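Local coordinates for protein histone acetyltransferase HPA2 and related acetyltransferases (Corynebacterium glutamicum ATCC 13032, PDB 2QEC) that probably transfers an acyl group, such as acetyl, to a substrate that is not identified, as a member of the GNAT acetyltransferase family, at residues A9-A12 against D13-K16. The protein carries 1 engineered substitution. Numbering follows the deposited sequence.
Sequences ATQA and DFPK. With EDO (1,2-ethanediol), chain C.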
loop_
_atom_site.group_PDB
_atom_site.type_symbol
_atom_site.label_atom_id
_atom_site.label_comp_id
_atom_site.label_asym_id
_atom_site.label_seq_id
_atom_site.Cartn_x
_atom_site.Cartn_y
_atom_site.Cartn_z
ATOM N N ALA A 9 -25.303 -8.616 -11.372
ATOM C CA ALA A 9 -25.846 -9.908 -11.761
ATOM C C ALA A 9 -27.081 -10.215 -10.952
ATOM O O ALA A 9 -27.241 -9.733 -9.837
ATOM C CB ALA A 9 -24.823 -11.002 -11.532
ATOM N N THR A 10 -27.925 -11.076 -11.507
ATOM C CA THR A 10 -29.022 -11.652 -10.772
ATOM C C THR A 10 -28.765 -13.159 -10.695
ATOM O O THR A 10 -27.897 -13.713 -11.389
ATOM C CB THR A 10 -30.391 -11.399 -11.442
ATOM O OG1 THR A 10 -30.462 -12.171 -12.616
ATOM C CG2 THR A 10 -30.560 -9.975 -11.822
ATOM N N GLN A 11 -29.482 -13.820 -9.808
ATOM C CA GLN A 11 -29.247 -15.236 -9.575
ATOM C C GLN A 11 -29.382 -16.076 -10.823
ATOM O O GLN A 11 -28.597 -16.996 -11.031
ATOM C CB GLN A 11 -30.170 -15.768 -8.486
ATOM C CG GLN A 11 -29.546 -16.922 -7.727
ATOM C CD GLN A 11 -30.019 -16.977 -6.312
ATOM O OE1 GLN A 11 -31.170 -17.334 -6.045
ATOM N NE2 GLN A 11 -29.139 -16.611 -5.382
ATOM N N ALA A 12 -30.337 -15.723 -11.668
ATOM C CA ALA A 12 -30.602 -16.441 -12.940
ATOM C C ALA A 12 -29.370 -16.464 -13.864
ATOM O O ALA A 12 -29.228 -17.349 -14.732
ATOM C CB ALA A 12 -31.724 -15.787 -13.647
ATOM N N ASP A 13 -28.508 -15.473 -13.676
ATOM C CA ASP A 13 -27.287 -15.304 -14.478
ATOM C C ASP A 13 -26.104 -16.150 -14.013
ATOM O O ASP A 13 -25.093 -16.215 -14.706
ATOM C CB ASP A 13 -26.805 -13.840 -14.432
ATOM C CG ASP A 13 -27.865 -12.836 -14.929
ATOM O OD1 ASP A 13 -28.468 -13.085 -15.976
ATOM O OD2 ASP A 13 -28.030 -11.782 -14.317
ATOM N N PHE A 14 -26.187 -16.762 -12.841
ATOM C CA PHE A 14 -25.005 -17.430 -12.279
ATOM C C PHE A 14 -24.418 -18.558 -13.170
ATOM O O PHE A 14 -23.203 -18.604 -13.332
ATOM C CB PHE A 14 -25.239 -17.912 -10.835
ATOM C CG PHE A 14 -25.389 -16.794 -9.804
ATOM C CD1 PHE A 14 -25.236 -15.443 -10.135
ATOM C CD2 PHE A 14 -25.656 -17.113 -8.484
ATOM C CE1 PHE A 14 -25.356 -14.463 -9.184
ATOM C CE2 PHE A 14 -25.791 -16.119 -7.530
ATOM C CZ PHE A 14 -25.642 -14.785 -7.888
ATOM N N PRO A 15 -25.250 -19.466 -13.744
ATOM C CA PRO A 15 -24.655 -20.438 -14.664
ATOM C C PRO A 15 -23.790 -19.865 -15.784
ATOM O O PRO A 15 -22.700 -20.376 -16.039
ATOM C CB PRO A 15 -25.867 -21.177 -15.220
ATOM C CG PRO A 15 -26.844 -21.111 -14.143
ATOM C CD PRO A 15 -26.670 -19.749 -13.538
ATOM N N LYS A 16 -24.258 -18.811 -16.445
ATOM C CA LYS A 16 -23.517 -18.223 -17.556
ATOM C C LYS A 16 -22.274 -17.537 -17.046
ATOM O O LYS A 16 -21.208 -17.540 -17.663
ATOM C CB LYS A 16 -24.403 -17.213 -18.302
ATOM C CG LYS A 16 -23.697 -16.514 -19.455
ATOM C CD LYS A 16 -23.512 -17.463 -20.641
ATOM C CE LYS A 16 -22.545 -16.867 -21.659
ATOM N NZ LYS A 16 -23.125 -15.596 -22.175
HETATM C C1 EDO C . -25.073 -10.885 -7.181
HETATM O O1 EDO C . -25.436 -9.700 -7.910
HETATM C C2 EDO C . -25.793 -10.909 -5.831
HETATM O O2 EDO C . -26.833 -11.890 -5.845
HETATM O O HOH W 1 -27.323 -17.918 -16.753
#
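Between Thr10 and Phe14 the backbone turns through two successive i to i+3 hydrogen bonds, Asp13 N to Thr10 O at 2.9 Å and Phe14 N to Gln11 O at 3.0 Å. This 3-10 geometry leads from the loop into helix 14-25. The Asp13 side chain reaches back to Thr10. Its carboxylate oxygen OD2 accepts the backbone N-H of Thr10 at 2.9 Å, nearly straight at 165°. The same OD2 also takes the hydroxyl OG1 of Thr10 at 3.0 Å. Both donors come to one face of the carboxylate: the N-H is only 22° out of its plane, on the anti side, while OG1 lies well above it. Thr10 places OG1 between its backbone N and carbonyl carbon (chi1 71°), which keeps the hydroxyl on the side of Asp13. Only the half of a capping box in which the Asp13 carboxylate takes the Thr10 N-H is present. Asp13 N bonds the backbone O of Thr10, not its side chain. The Phe14 ring turns one face to Gln11, whose CA sits over its middle in a CH-pi contact, 3.9 Å from the centroid. Gln11 CG passes near Phe14 CE2, and Ala9 CB meets the ring edge at Phe14 CE1, 4.2 Å away. One water bridges Ala12 O and Lys16 N. Arg67 adds a salt bridge to Asp13 OD2, so OD2 has three partners: Thr10 N, Thr10 OG1 and Arg67. Ala9 is hydrogen-bonded through its backbone to Ile63 of strand 61-67, and Phe14 packs on Ile63 and on Ile53 and Ala58 of helix 43-60. The turn thus joins strand 5-8, outermost of the sheet within this chain, to helix 14-25.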